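Local structure of nucleoside-diphosphate sugar epimerase (SulA family) (Corynebacterium glutamicum, 3OH8) at residues 5-10 against 105-110; 14-19 against 131-136; 23-28 against 167-172; 72-77 against 93-98; 88-93 against 111-116. The protein probably binds a nicotinamide dinucleotide cofactor through a Rossmann domain and may epimerise nucleoside-diphosphate sugars, its exact substrate being unestablished. All coordinates share one frame; numbering follows the deposited sequence.

Contact 1. Residues 5-10 against 105-110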
# COMPACT_ATOMS: atom_id res chain seq x y z
N THR A 5 -3.48 -24.25 -1.73
CA THR A 5 -3.32 -23.67 -3.06
C THR A 5 -1.91 -23.13 -3.22
O THR A 5 -1.27 -22.71 -2.25
CB THR A 5 -4.40 -22.57 -3.34
OG1 THR A 5 -4.41 -22.26 -4.74
CG2 THR A 5 -4.15 -21.28 -2.51
N SER A 6 -1.41 -23.16 -4.46
CA SER A 6 -0.03 -22.78 -4.74
C SER A 6 0.08 -21.63 -5.74
O SER A 6 -0.79 -21.46 -6.60
CB SER A 6 0.77 -23.99 -5.27
OG SER A 6 0.89 -25.02 -4.29
N HIS A 7 1.16 -20.86 -5.65
CA HIS A 7 1.42 -19.81 -6.64
C HIS A 7 2.92 -19.61 -6.84
O HIS A 7 3.71 -19.74 -5.91
CB HIS A 7 0.74 -18.48 -6.24
CG HIS A 7 1.21 -17.92 -4.94
ND1 HIS A 7 1.88 -16.72 -4.83
CD2 HIS A 7 1.08 -18.38 -3.67
CE1 HIS A 7 2.14 -16.46 -3.56
NE2 HIS A 7 1.67 -17.46 -2.84
N PHE A 8 3.29 -19.29 -8.08
CA PHE A 8 4.69 -19.14 -8.44
C PHE A 8 5.15 -17.68 -8.35
O PHE A 8 4.47 -16.78 -8.82
CB PHE A 8 4.91 -19.63 -9.87
CG PHE A 8 6.31 -19.43 -10.37
CD1 PHE A 8 7.34 -20.24 -9.91
CD2 PHE A 8 6.59 -18.46 -11.32
CE1 PHE A 8 8.64 -20.07 -10.37
CE2 PHE A 8 7.88 -18.28 -11.79
CZ PHE A 8 8.91 -19.08 -11.31
N ILE A 9 6.32 -17.47 -7.77
CA ILE A 9 6.90 -16.13 -7.64
C ILE A 9 8.22 -16.14 -8.40
O ILE A 9 9.10 -16.94 -8.08
CB ILE A 9 7.20 -15.81 -6.16
CG1 ILE A 9 5.92 -15.88 -5.31
CG2 ILE A 9 7.85 -14.43 -6.04
CD1 ILE A 9 4.91 -14.81 -5.64
N PRO A 10 8.36 -15.26 -9.40
CA PRO A 10 9.55 -15.31 -10.26
C PRO A 10 10.76 -14.66 -9.59
O PRO A 10 11.40 -13.81 -10.20
CB PRO A 10 9.13 -14.51 -11.49
CG PRO A 10 8.18 -13.46 -10.93
CD PRO A 10 7.46 -14.15 -9.77
N ILE A 105 5.20 -21.16 -3.83
CA ILE A 105 4.66 -21.07 -2.48
C ILE A 105 3.39 -21.89 -2.40
O ILE A 105 2.49 -21.76 -3.24
CB ILE A 105 4.35 -19.59 -2.09
CG1 ILE A 105 5.66 -18.79 -2.06
CG2 ILE A 105 3.69 -19.53 -0.73
CD1 ILE A 105 5.47 -17.28 -1.85
N THR A 106 3.32 -22.75 -1.39
CA THR A 106 2.07 -23.42 -1.12
C THR A 106 1.53 -22.97 0.22
O THR A 106 2.23 -23.04 1.24
CB THR A 106 2.22 -24.96 -1.11
OG1 THR A 106 2.78 -25.38 -2.36
CG2 THR A 106 0.84 -25.62 -0.90
N ASP A 107 0.30 -22.47 0.22
CA ASP A 107 -0.39 -22.14 1.46
C ASP A 107 -1.38 -23.24 1.76
O ASP A 107 -2.17 -23.63 0.90
CB ASP A 107 -1.15 -20.83 1.32
CG ASP A 107 -0.23 -19.64 1.17
OD1 ASP A 107 0.40 -19.25 2.17
OD2 ASP A 107 -0.15 -19.13 0.04
N SER A 108 -1.33 -23.74 2.99
CA SER A 108 -2.31 -24.72 3.43
C SER A 108 -2.91 -24.23 4.74
O SER A 108 -2.22 -24.14 5.75
CB SER A 108 -1.65 -26.09 3.62
OG SER A 108 -2.59 -27.04 4.08
N VAL A 109 -4.19 -23.88 4.72
CA VAL A 109 -4.85 -23.45 5.94
C VAL A 109 -5.90 -24.47 6.39
O VAL A 109 -6.76 -24.89 5.61
CB VAL A 109 -5.48 -22.04 5.80
CG1 VAL A 109 -6.39 -21.97 4.59
CG2 VAL A 109 -6.25 -21.68 7.06
N SER A 110 -5.77 -24.91 7.63
CA SER A 110 -6.75 -25.81 8.22
C SER A 110 -7.76 -24.94 8.98
O SER A 110 -7.38 -24.15 9.84
CB SER A 110 -6.06 -26.79 9.16
OG SER A 110 -6.93 -27.85 9.52
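T5, S6 and H7 pair antiparallel with D107, T106 and I105, the two strand segments lying 4.7 Å apart and running at 157° to each other. T5 with D107 and H7 with I105 are hydrogen-bonded pairs, each closed by two N-H to O=C bonds. Between them, the non-hydrogen-bonded pair S6 and T106 brings its CA atoms to 4.2 Å. That closeness suits small hydroxyl residues: S6 OG and T106 OG1 share a hydrogen bond of 2.7 Å, and S6 OG also bonds S498, so a buried polar spot is satisfied. On the face of H7 and I105, the imidazole lies alongside the isoleucine, NE2 3.5 Å from I105 CB, both side chains pointing the same way. I105 CD1 reaches further to meet I9 CG1 at 3.8 Å. Helix 119-139 covers this face, with L129 on I105 and F122 on D107, helix 488-511 lies on the face of T106, and strand 91-99 flanks 105-110 on its other edge.

Contact 2. Residues 14-19 against 131-136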
# COMPACT_ATOMS: atom_id res chain seq x y z
N GLU A 14 15.48 -17.71 -1.67
CA GLU A 14 16.19 -16.99 -0.62
C GLU A 14 15.67 -15.55 -0.48
O GLU A 14 15.49 -15.04 0.63
CB GLU A 14 17.69 -17.02 -0.89
CG GLU A 14 18.54 -16.30 0.13
CD GLU A 14 19.99 -16.20 -0.31
OE1 GLU A 14 20.45 -17.08 -1.07
OE2 GLU A 14 20.67 -15.23 0.09
N MSE A 15 15.45 -14.88 -1.60
CA MSE A 15 14.91 -13.51 -1.59
C MSE A 15 13.47 -13.51 -1.08
O MSE A 15 13.07 -12.65 -0.27
CB MSE A 15 14.99 -12.89 -2.99
CG MSE A 15 14.25 -11.53 -3.19
SE MSE A 15 14.42 -10.85 -4.88
CE MSE A 15 16.19 -11.06 -5.14
N VAL A 16 12.67 -14.45 -1.57
CA VAL A 16 11.26 -14.50 -1.18
C VAL A 16 11.10 -14.78 0.32
O VAL A 16 10.34 -14.10 1.01
CB VAL A 16 10.49 -15.55 -1.99
CG1 VAL A 16 9.05 -15.65 -1.52
CG2 VAL A 16 10.55 -15.20 -3.47
N TRP A 17 11.84 -15.77 0.81
CA TRP A 17 11.82 -16.08 2.23
C TRP A 17 12.23 -14.87 3.04
O TRP A 17 11.57 -14.46 4.01
CB TRP A 17 12.79 -17.23 2.52
CG TRP A 17 12.94 -17.49 3.97
CD1 TRP A 17 13.91 -16.99 4.80
CD2 TRP A 17 12.08 -18.28 4.79
NE1 TRP A 17 13.71 -17.44 6.09
CE2 TRP A 17 12.59 -18.24 6.10
CE3 TRP A 17 10.92 -19.03 4.54
CZ2 TRP A 17 11.98 -18.91 7.16
CZ3 TRP A 17 10.32 -19.70 5.59
CH2 TRP A 17 10.86 -19.64 6.88
N ASP A 18 13.35 -14.28 2.63
CA ASP A 18 13.91 -13.12 3.30
C ASP A 18 12.86 -12.03 3.48
O ASP A 18 12.76 -11.42 4.54
CB ASP A 18 15.03 -12.57 2.44
CG ASP A 18 16.23 -12.19 3.25
OD1 ASP A 18 17.16 -13.02 3.31
OD2 ASP A 18 16.23 -11.07 3.81
N TRP A 19 12.10 -11.79 2.42
CA TRP A 19 11.08 -10.73 2.43
C TRP A 19 10.06 -10.94 3.56
O TRP A 19 9.62 -9.99 4.23
CB TRP A 19 10.40 -10.68 1.06
CG TRP A 19 9.38 -9.58 0.86
CD1 TRP A 19 9.58 -8.37 0.27
CD2 TRP A 19 8.01 -9.63 1.25
NE1 TRP A 19 8.40 -7.64 0.27
CE2 TRP A 19 7.43 -8.40 0.86
CE3 TRP A 19 7.21 -10.58 1.90
CZ2 TRP A 19 6.08 -8.11 1.10
CZ3 TRP A 19 5.88 -10.29 2.13
CH2 TRP A 19 5.32 -9.06 1.73
N GLU A 131 3.48 -8.43 -6.78
CA GLU A 131 3.61 -7.04 -7.22
C GLU A 131 4.65 -6.30 -6.39
O GLU A 131 5.43 -5.52 -6.92
CB GLU A 131 2.26 -6.32 -7.21
CG GLU A 131 1.27 -6.92 -8.19
CD GLU A 131 1.76 -6.87 -9.64
OE1 GLU A 131 2.51 -5.93 -9.99
OE2 GLU A 131 1.38 -7.76 -10.43
N ASP A 132 4.67 -6.57 -5.09
CA ASP A 132 5.67 -5.95 -4.21
C ASP A 132 7.09 -6.28 -4.63
O ASP A 132 7.95 -5.40 -4.69
CB ASP A 132 5.46 -6.39 -2.76
CG ASP A 132 4.61 -5.41 -1.98
OD1 ASP A 132 3.83 -4.67 -2.62
OD2 ASP A 132 4.73 -5.37 -0.74
N LEU A 133 7.35 -7.55 -4.89
CA LEU A 133 8.68 -7.98 -5.28
C LEU A 133 9.06 -7.44 -6.65
O LEU A 133 10.19 -7.01 -6.86
CB LEU A 133 8.77 -9.51 -5.25
CG LEU A 133 8.74 -10.13 -3.84
CD1 LEU A 133 8.59 -11.63 -3.94
CD2 LEU A 133 10.00 -9.76 -3.03
N LYS A 134 8.13 -7.45 -7.60
CA LYS A 134 8.40 -6.85 -8.91
C LYS A 134 8.74 -5.37 -8.78
O LYS A 134 9.67 -4.88 -9.43
CB LYS A 134 7.24 -7.06 -9.87
CG LYS A 134 7.18 -8.47 -10.45
CD LYS A 134 6.01 -8.64 -11.42
CE LYS A 134 6.07 -10.02 -12.09
NZ LYS A 134 4.83 -10.37 -12.84
N PHE A 135 7.99 -4.67 -7.93
CA PHE A 135 8.25 -3.26 -7.72
C PHE A 135 9.66 -3.06 -7.18
O PHE A 135 10.39 -2.18 -7.64
CB PHE A 135 7.28 -2.61 -6.72
CG PHE A 135 7.74 -1.25 -6.26
CD1 PHE A 135 7.60 -0.15 -7.09
CD2 PHE A 135 8.39 -1.09 -5.06
CE1 PHE A 135 8.07 1.10 -6.71
CE2 PHE A 135 8.87 0.16 -4.66
CZ PHE A 135 8.70 1.26 -5.49
N LEU A 136 10.03 -3.84 -6.17
CA LEU A 136 11.37 -3.70 -5.59
C LEU A 136 12.44 -3.96 -6.65
O LEU A 136 13.48 -3.31 -6.66
CB LEU A 136 11.56 -4.64 -4.40
CG LEU A 136 10.68 -4.32 -3.18
CD1 LEU A 136 10.72 -5.49 -2.21
CD2 LEU A 136 11.12 -3.03 -2.48
O HOH W 1 7.40 -4.91 -0.33
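W19 and L133 make the main contact between these helix segments, whose axes stay 11.8 Å apart at 111°, a separation bridged mainly by the indole of W19 and the branches of L133. W19 CG stands anti to the backbone N (chi1 -176°), on a CB that points toward 131-136, and chi2 then sets the turn of the indole. L133 CD2 meets it obliquely, 3.6 Å from W19 CD1, while the other branch, L133 CD1, turns to V16 CG2 at 4.1 Å. The forked leucine thus touches a beta-branched residue with one methyl and an aromatic one with the other. L136 CD1 comes to the indole edge, 4.0 Å from W19 CD1. The polar edge is served by water: W19 NE1 donates to a water 3.0 Å away lying in the ring plane, and that water donates to D132 OD2 at 2.7 Å. D132 OD2 also sits near the edge at W19 CZ2, the carboxylate turned 68° from the ring. Its charge is balanced by salt bridges to R428 and R28, which probably favour the ionised form. Short helix 13-21 packed across long helix 119-139, which follows the last strand of the antiparallel sheet, is consistent with the helix-grip fold of START-like domains.

Contact 3. Residues 23-28 against 167-172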
# COMPACT_ATOMS: atom_id res chain seq x y z
N LYS A 23 10.24 -6.69 9.00
CA LYS A 23 9.16 -5.87 9.52
C LYS A 23 8.34 -5.35 8.35
O LYS A 23 8.88 -5.04 7.28
CB LYS A 23 9.70 -4.69 10.34
CG LYS A 23 10.39 -5.10 11.63
CD LYS A 23 11.88 -4.81 11.58
CE LYS A 23 12.18 -3.33 11.78
NZ LYS A 23 11.81 -2.91 13.16
N GLY A 24 7.03 -5.28 8.56
CA GLY A 24 6.12 -4.83 7.52
C GLY A 24 5.50 -5.92 6.68
O GLY A 24 4.43 -5.72 6.09
N ALA A 25 6.14 -7.10 6.62
CA ALA A 25 5.65 -8.16 5.72
C ALA A 25 4.22 -8.60 6.02
O ALA A 25 3.40 -8.80 5.10
CB ALA A 25 6.60 -9.38 5.71
N VAL A 26 3.91 -8.76 7.30
CA VAL A 26 2.56 -9.14 7.69
C VAL A 26 1.55 -8.08 7.28
O VAL A 26 0.49 -8.39 6.72
CB VAL A 26 2.43 -9.42 9.21
CG1 VAL A 26 0.98 -9.70 9.56
CG2 VAL A 26 3.33 -10.61 9.61
N ALA A 27 1.90 -6.81 7.51
CA ALA A 27 1.00 -5.72 7.12
C ALA A 27 0.74 -5.70 5.61
O ALA A 27 -0.41 -5.53 5.17
CB ALA A 27 1.57 -4.37 7.59
N ARG A 28 1.79 -5.89 4.81
CA ARG A 28 1.64 -5.87 3.35
C ARG A 28 0.66 -6.93 2.85
O ARG A 28 -0.15 -6.66 1.97
CB ARG A 28 3.00 -6.04 2.64
CG ARG A 28 4.04 -4.95 2.92
CD ARG A 28 3.58 -3.57 2.46
NE ARG A 28 3.51 -3.47 1.01
CZ ARG A 28 3.00 -2.43 0.34
NH1 ARG A 28 2.51 -1.39 1.01
NH2 ARG A 28 3.00 -2.43 -0.99
N LEU A 167 8.65 0.22 2.82
CA LEU A 167 10.05 0.57 3.08
C LEU A 167 10.75 -0.48 3.93
O LEU A 167 11.87 -0.92 3.63
CB LEU A 167 10.13 1.90 3.82
CG LEU A 167 10.51 3.20 3.10
CD1 LEU A 167 10.65 3.06 1.61
CD2 LEU A 167 9.53 4.31 3.46
N GLN A 168 10.11 -0.87 5.02
CA GLN A 168 10.69 -1.90 5.87
C GLN A 168 10.86 -3.23 5.13
O GLN A 168 11.89 -3.88 5.28
CB GLN A 168 9.88 -2.06 7.15
CG GLN A 168 9.92 -0.80 8.01
CD GLN A 168 8.90 -0.83 9.14
OE1 GLN A 168 7.83 -1.42 9.00
NE2 GLN A 168 9.23 -0.18 10.24
N THR A 169 9.89 -3.64 4.33
CA THR A 169 10.10 -4.91 3.61
C THR A 169 11.21 -4.78 2.56
O THR A 169 11.77 -5.78 2.11
CB THR A 169 8.83 -5.42 2.94
OG1 THR A 169 8.30 -4.40 2.07
CG2 THR A 169 7.80 -5.77 3.99
N GLY A 170 11.52 -3.55 2.17
CA GLY A 170 12.60 -3.29 1.24
C GLY A 170 13.95 -3.19 1.94
O GLY A 170 14.98 -3.03 1.29
N GLY A 171 13.95 -3.26 3.26
CA GLY A 171 15.22 -3.24 3.98
C GLY A 171 15.68 -1.86 4.40
O GLY A 171 16.79 -1.71 4.90
N HIS A 172 14.84 -0.85 4.18
CA HIS A 172 15.15 0.50 4.64
C HIS A 172 14.71 0.72 6.07
O HIS A 172 13.86 -0.01 6.57
CB HIS A 172 14.50 1.54 3.73
CG HIS A 172 14.90 1.41 2.30
ND1 HIS A 172 16.12 1.86 1.83
CD2 HIS A 172 14.26 0.88 1.24
CE1 HIS A 172 16.20 1.61 0.54
NE2 HIS A 172 15.09 1.02 0.15
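T169, Q168 and K23 bury similar areas here, at the end of helix 158-169. T169 meets the start of helix 25-29 with its methyl group. Because OG1 lies between the backbone N and the carbonyl carbon (chi1 56°), the hydroxyl turns back to bond Q166 O within its own helix, and CG2 is presented to the neighbour. T169 CG2 stands 3.5 Å from G24 C and 3.4 Å from A25 N, with R28 CG 4.0 Å away, the R28 and T169 side chains crossing at about a right angle. G24, at the N-cap position, has a positive phi of 94° that glycine accepts readily, and its lack of a side chain admits this close approach. A25 is likewise small. Q168 lays its CB against the backbone of K23, 3.1 Å from K23 O, and extends beyond CG; OE1 lies 4.0 Å from K23 CB. Helix 158-169 connects parallel strands 149-153 and 173-178 in a beta-alpha-beta crossover, as at the start of a Rossmann fold, and ends in a Schellman motif with G171 at positive phi. The contact therefore joins this domain to the helices following strand 3-9. K23 contributes chiefly backbone and CB; its bent chain lies at an exposed place, where a charged lysine can stay in solvent. R28 sends its guanidinium past T169 to a salt bridge with D132, while R22 reaches T169 O.

Contact 4. Residues 72-77 against 93-98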
# COMPACT_ATOMS: atom_id res chain seq x y z
N GLY A 72 13.96 -21.22 6.05
CA GLY A 72 14.03 -21.00 4.62
C GLY A 72 13.01 -21.75 3.78
O GLY A 72 12.98 -21.55 2.57
N SER A 73 12.17 -22.58 4.41
CA SER A 73 11.24 -23.44 3.66
C SER A 73 9.81 -23.40 4.16
O SER A 73 8.87 -23.65 3.40
CB SER A 73 11.70 -24.92 3.69
OG SER A 73 12.96 -25.06 3.06
N ARG A 74 9.63 -23.15 5.46
CA ARG A 74 8.30 -23.23 6.03
C ARG A 74 8.16 -22.45 7.32
O ARG A 74 9.06 -22.46 8.15
CB ARG A 74 7.92 -24.69 6.28
CG ARG A 74 6.51 -24.85 6.83
CD ARG A 74 6.16 -26.34 7.01
NE ARG A 74 6.00 -27.02 5.74
CZ ARG A 74 5.61 -28.29 5.62
NH1 ARG A 74 5.33 -28.99 6.70
NH2 ARG A 74 5.50 -28.84 4.42
N PHE A 75 7.04 -21.74 7.46
CA PHE A 75 6.62 -21.26 8.78
C PHE A 75 5.12 -21.44 8.91
O PHE A 75 4.43 -21.62 7.91
CB PHE A 75 7.09 -19.83 9.07
CG PHE A 75 6.37 -18.76 8.28
CD1 PHE A 75 6.87 -18.33 7.06
CD2 PHE A 75 5.22 -18.16 8.79
CE1 PHE A 75 6.21 -17.33 6.34
CE2 PHE A 75 4.56 -17.16 8.07
CZ PHE A 75 5.06 -16.74 6.85
N THR A 76 4.61 -21.44 10.14
CA THR A 76 3.20 -21.79 10.35
C THR A 76 2.55 -20.82 11.33
O THR A 76 3.12 -20.53 12.39
CB THR A 76 3.07 -23.25 10.89
OG1 THR A 76 3.59 -24.18 9.93
CG2 THR A 76 1.61 -23.59 11.16
N ASP A 77 1.36 -20.31 10.99
CA ASP A 77 0.61 -19.43 11.90
C ASP A 77 -0.48 -20.24 12.58
O ASP A 77 -1.18 -21.00 11.92
CB ASP A 77 -0.08 -18.27 11.16
CG ASP A 77 0.86 -17.46 10.31
OD1 ASP A 77 1.98 -17.14 10.77
OD2 ASP A 77 0.48 -17.12 9.17
N VAL A 93 -0.16 -22.98 7.14
CA VAL A 93 1.19 -23.38 6.79
C VAL A 93 1.64 -22.66 5.51
O VAL A 93 0.93 -22.66 4.50
CB VAL A 93 1.29 -24.91 6.57
CG1 VAL A 93 2.71 -25.29 6.15
CG2 VAL A 93 0.88 -25.67 7.83
N HIS A 94 2.82 -22.05 5.56
CA HIS A 94 3.40 -21.34 4.42
C HIS A 94 4.63 -22.13 3.98
O HIS A 94 5.62 -22.17 4.69
CB HIS A 94 3.89 -19.93 4.81
CG HIS A 94 2.88 -19.10 5.54
ND1 HIS A 94 2.30 -17.97 4.99
CD2 HIS A 94 2.38 -19.20 6.80
CE1 HIS A 94 1.48 -17.43 5.88
NE2 HIS A 94 1.51 -18.16 6.98
N ASN A 95 4.55 -22.74 2.80
CA ASN A 95 5.63 -23.60 2.30
C ASN A 95 6.30 -22.99 1.07
O ASN A 95 5.62 -22.51 0.16
CB ASN A 95 5.07 -24.97 1.95
CG ASN A 95 6.16 -26.03 1.82
OD1 ASN A 95 6.54 -26.42 0.71
ND2 ASN A 95 6.64 -26.51 2.95
N PHE A 96 7.63 -23.03 1.04
CA PHE A 96 8.41 -22.42 -0.04
C PHE A 96 9.34 -23.45 -0.67
O PHE A 96 10.23 -23.97 0.01
CB PHE A 96 9.29 -21.31 0.53
CG PHE A 96 8.53 -20.20 1.22
CD1 PHE A 96 8.03 -20.37 2.50
CD2 PHE A 96 8.35 -18.98 0.59
CE1 PHE A 96 7.36 -19.34 3.15
CE2 PHE A 96 7.68 -17.95 1.23
CZ PHE A 96 7.17 -18.13 2.51
N VAL A 97 9.16 -23.75 -1.95
CA VAL A 97 10.15 -24.61 -2.62
C VAL A 97 10.79 -23.93 -3.83
O VAL A 97 10.24 -22.97 -4.36
CB VAL A 97 9.58 -25.98 -3.05
CG1 VAL A 97 9.21 -26.81 -1.81
CG2 VAL A 97 8.39 -25.82 -3.97
N ASP A 98 11.95 -24.43 -4.24
CA ASP A 98 12.58 -23.95 -5.46
C ASP A 98 11.78 -24.44 -6.65
O ASP A 98 11.27 -25.56 -6.66
CB ASP A 98 14.03 -24.44 -5.56
CG ASP A 98 14.90 -23.86 -4.48
OD1 ASP A 98 14.76 -22.64 -4.19
OD2 ASP A 98 15.71 -24.62 -3.90
O HOH W 2 12.16 -25.87 0.33
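H94 NE2 donates to D77 OD2 at 2.6 Å, a His-carboxylate hydrogen bond. The carboxylate oxygen lies near the imidazole plane, yet the N-H meets it from above the carboxylate, the two planes being 72° apart. F75 and H94 form a hydrogen-bonded antiparallel pair, with H94 N 2.9 Å from F75 O. Beyond it, F96 N bonds S73 O at 2.7 Å, where S73 and R74 make a classic beta bulge. A water also links S73 OG to F96 O. Flat rings suit F75 and H94, which form an offset stack, centroids 4.0 Å apart and planes at 15°, while the imidazole N-H still reaches D77. F75 CG lies between N and the carbonyl carbon (chi1 72°), and chi2 then turns the ring over the imidazole. F96 CE1 touches F75 CE1 at 3.9 Å. On the other face of the sheet, V93 CG1 packs over the R74 guanidinium, 3.7 Å from R74 NE, while the arginine's charge is paired with E492. T76 OG1 rests 3.7 Å from V93 CG2 and bonds G68 O.

Contact 5. Residues 88-93 against 111-116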
# COMPACT_ATOMS: atom_id res chain seq x y z
N ALA A 88 -11.01 -18.78 14.49
CA ALA A 88 -10.50 -19.67 15.52
C ALA A 88 -10.18 -21.04 14.95
O ALA A 88 -10.67 -21.42 13.89
CB ALA A 88 -11.50 -19.80 16.65
N ASN A 89 -9.35 -21.78 15.68
CA ASN A 89 -8.91 -23.09 15.23
C ASN A 89 -8.24 -22.94 13.86
O ASN A 89 -8.39 -23.78 12.97
CB ASN A 89 -10.09 -24.04 15.16
CG ASN A 89 -9.71 -25.47 15.52
OD1 ASN A 89 -9.74 -25.85 16.69
ND2 ASN A 89 -9.34 -26.26 14.52
N TRP A 90 -7.48 -21.86 13.73
CA TRP A 90 -6.86 -21.49 12.47
C TRP A 90 -5.42 -21.99 12.43
O TRP A 90 -4.65 -21.76 13.35
CB TRP A 90 -6.91 -19.96 12.34
CG TRP A 90 -6.19 -19.37 11.16
CD1 TRP A 90 -4.87 -19.01 11.09
CD2 TRP A 90 -6.76 -19.03 9.89
NE1 TRP A 90 -4.59 -18.48 9.85
CE2 TRP A 90 -5.73 -18.49 9.09
CE3 TRP A 90 -8.04 -19.15 9.34
CZ2 TRP A 90 -5.94 -18.05 7.79
CZ3 TRP A 90 -8.25 -18.72 8.04
CH2 TRP A 90 -7.20 -18.18 7.28
N ARG A 91 -5.06 -22.69 11.35
CA ARG A 91 -3.68 -23.14 11.20
C ARG A 91 -3.22 -22.92 9.75
O ARG A 91 -3.72 -23.55 8.83
CB ARG A 91 -3.55 -24.61 11.60
CG ARG A 91 -2.16 -25.03 12.02
CD ARG A 91 -2.19 -26.35 12.81
NE ARG A 91 -0.85 -26.75 13.25
CZ ARG A 91 -0.03 -27.49 12.52
NH1 ARG A 91 -0.41 -27.93 11.32
NH2 ARG A 91 1.18 -27.81 12.98
N HIS A 92 -2.24 -22.03 9.57
CA HIS A 92 -1.83 -21.60 8.24
C HIS A 92 -0.38 -21.99 8.01
O HIS A 92 0.53 -21.42 8.61
CB HIS A 92 -2.02 -20.07 8.14
CG HIS A 92 -1.72 -19.51 6.77
ND1 HIS A 92 -1.13 -20.24 5.77
CD2 HIS A 92 -1.95 -18.27 6.26
CE1 HIS A 92 -0.99 -19.48 4.69
NE2 HIS A 92 -1.49 -18.29 4.96
N VAL A 93 -0.16 -22.98 7.14
CA VAL A 93 1.19 -23.38 6.79
C VAL A 93 1.64 -22.66 5.51
O VAL A 93 0.93 -22.66 4.50
CB VAL A 93 1.29 -24.91 6.57
CG1 VAL A 93 2.71 -25.29 6.15
CG2 VAL A 93 0.88 -25.67 7.83
N THR A 111 -9.03 -25.06 8.62
CA THR A 111 -10.10 -24.24 9.20
C THR A 111 -11.45 -24.76 8.68
O THR A 111 -11.52 -25.37 7.62
CB THR A 111 -9.93 -22.74 8.85
OG1 THR A 111 -10.96 -21.97 9.47
CG2 THR A 111 -9.98 -22.51 7.35
N ARG A 112 -12.52 -24.54 9.44
CA ARG A 112 -13.81 -25.08 9.05
C ARG A 112 -14.53 -24.20 8.04
O ARG A 112 -15.57 -24.57 7.50
CB ARG A 112 -14.70 -25.39 10.26
CG ARG A 112 -14.27 -26.66 10.99
CD ARG A 112 -15.41 -27.33 11.72
NE ARG A 112 -15.06 -28.71 12.06
CZ ARG A 112 -14.34 -29.06 13.12
NH1 ARG A 112 -13.88 -28.12 13.95
NH2 ARG A 112 -14.06 -30.33 13.35
N LEU A 113 -13.95 -23.02 7.79
CA LEU A 113 -14.45 -22.14 6.75
C LEU A 113 -14.34 -22.83 5.40
O LEU A 113 -13.31 -23.42 5.08
CB LEU A 113 -13.62 -20.85 6.70
CG LEU A 113 -13.42 -20.07 7.99
CD1 LEU A 113 -12.47 -18.91 7.76
CD2 LEU A 113 -14.76 -19.58 8.51
N PRO A 114 -15.41 -22.76 4.59
CA PRO A 114 -15.35 -23.29 3.23
C PRO A 114 -14.28 -22.57 2.41
O PRO A 114 -14.04 -21.37 2.60
CB PRO A 114 -16.74 -22.99 2.66
CG PRO A 114 -17.35 -21.99 3.61
CD PRO A 114 -16.76 -22.28 4.94
N ALA A 115 -13.63 -23.31 1.51
CA ALA A 115 -12.60 -22.74 0.65
C ALA A 115 -13.09 -21.44 0.00
O ALA A 115 -12.34 -20.48 -0.12
CB ALA A 115 -12.20 -23.74 -0.42
N SER A 116 -14.35 -21.43 -0.40
CA SER A 116 -14.92 -20.25 -1.04
C SER A 116 -14.77 -19.00 -0.17
O SER A 116 -14.78 -17.88 -0.67
CB SER A 116 -16.38 -20.49 -1.38
OG SER A 116 -16.96 -19.31 -1.93
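T111, the first residue past strand 102-110, meets W90 of 88-93, the segment that leads into strand 91-99, their CA atoms 5.4 Å apart. Its hydroxyl is anti to the backbone N (chi1 -178°), which places OG1 obliquely to the indole, 4.1 Å from W90 CE3; T111 CB is equally near that carbon. The backbone takes part too, T111 CA lying 4.2 Å from N89 O. N89 has phi and psi of 57° and 39°, a left-handed helical conformation that asparagine tolerates better than most residues, and with it the chain turns into W90. A small beta-branched residue suits this place, flanked by the flat indole and the backbone of 88-90. R112 follows on the exposed side, its side chain resting on L485, which N89 touches as well. L113 turns back inward: its CD1 approaches the indole near the ring plane, 4.2 Å from W90 CZ3, so that leucine and tryptophan meet at the ring edge. W90 also touches V109 and meets W60, on strand 59-64, edge-to-face. Further on, A115 and S116 lean on I454, and the chain leads into helix 119-139. No hydrogen bond crosses between the segments, so the contact is one of van der Waals approach around one large aromatic ring, while directional bonds are made next door, where the backbone of R91 pairs with S110.

Contacts 1 and 4 are buried pairings in one antiparallel sheet, joined through strands 91-99 and 102-110, which bond to each other; both combine backbone bonds with a polar side-chain pair. Contact 5 shares V93 with contact 4 but lies where that sheet frays into loops, partly buried and without cross-segment hydrogen bonds. Contact 2 packs helices beside the sheet and touches contact 1 through I9, V16 and L133; its chemistry is apolar, apart from one water bridge. Contact 3, nearest the centre of the chain, trades side-chain interlocking for methyl-to-backbone packing between two domains. D132 of contact 2 and R28 of contact 3 join these two by a salt bridge.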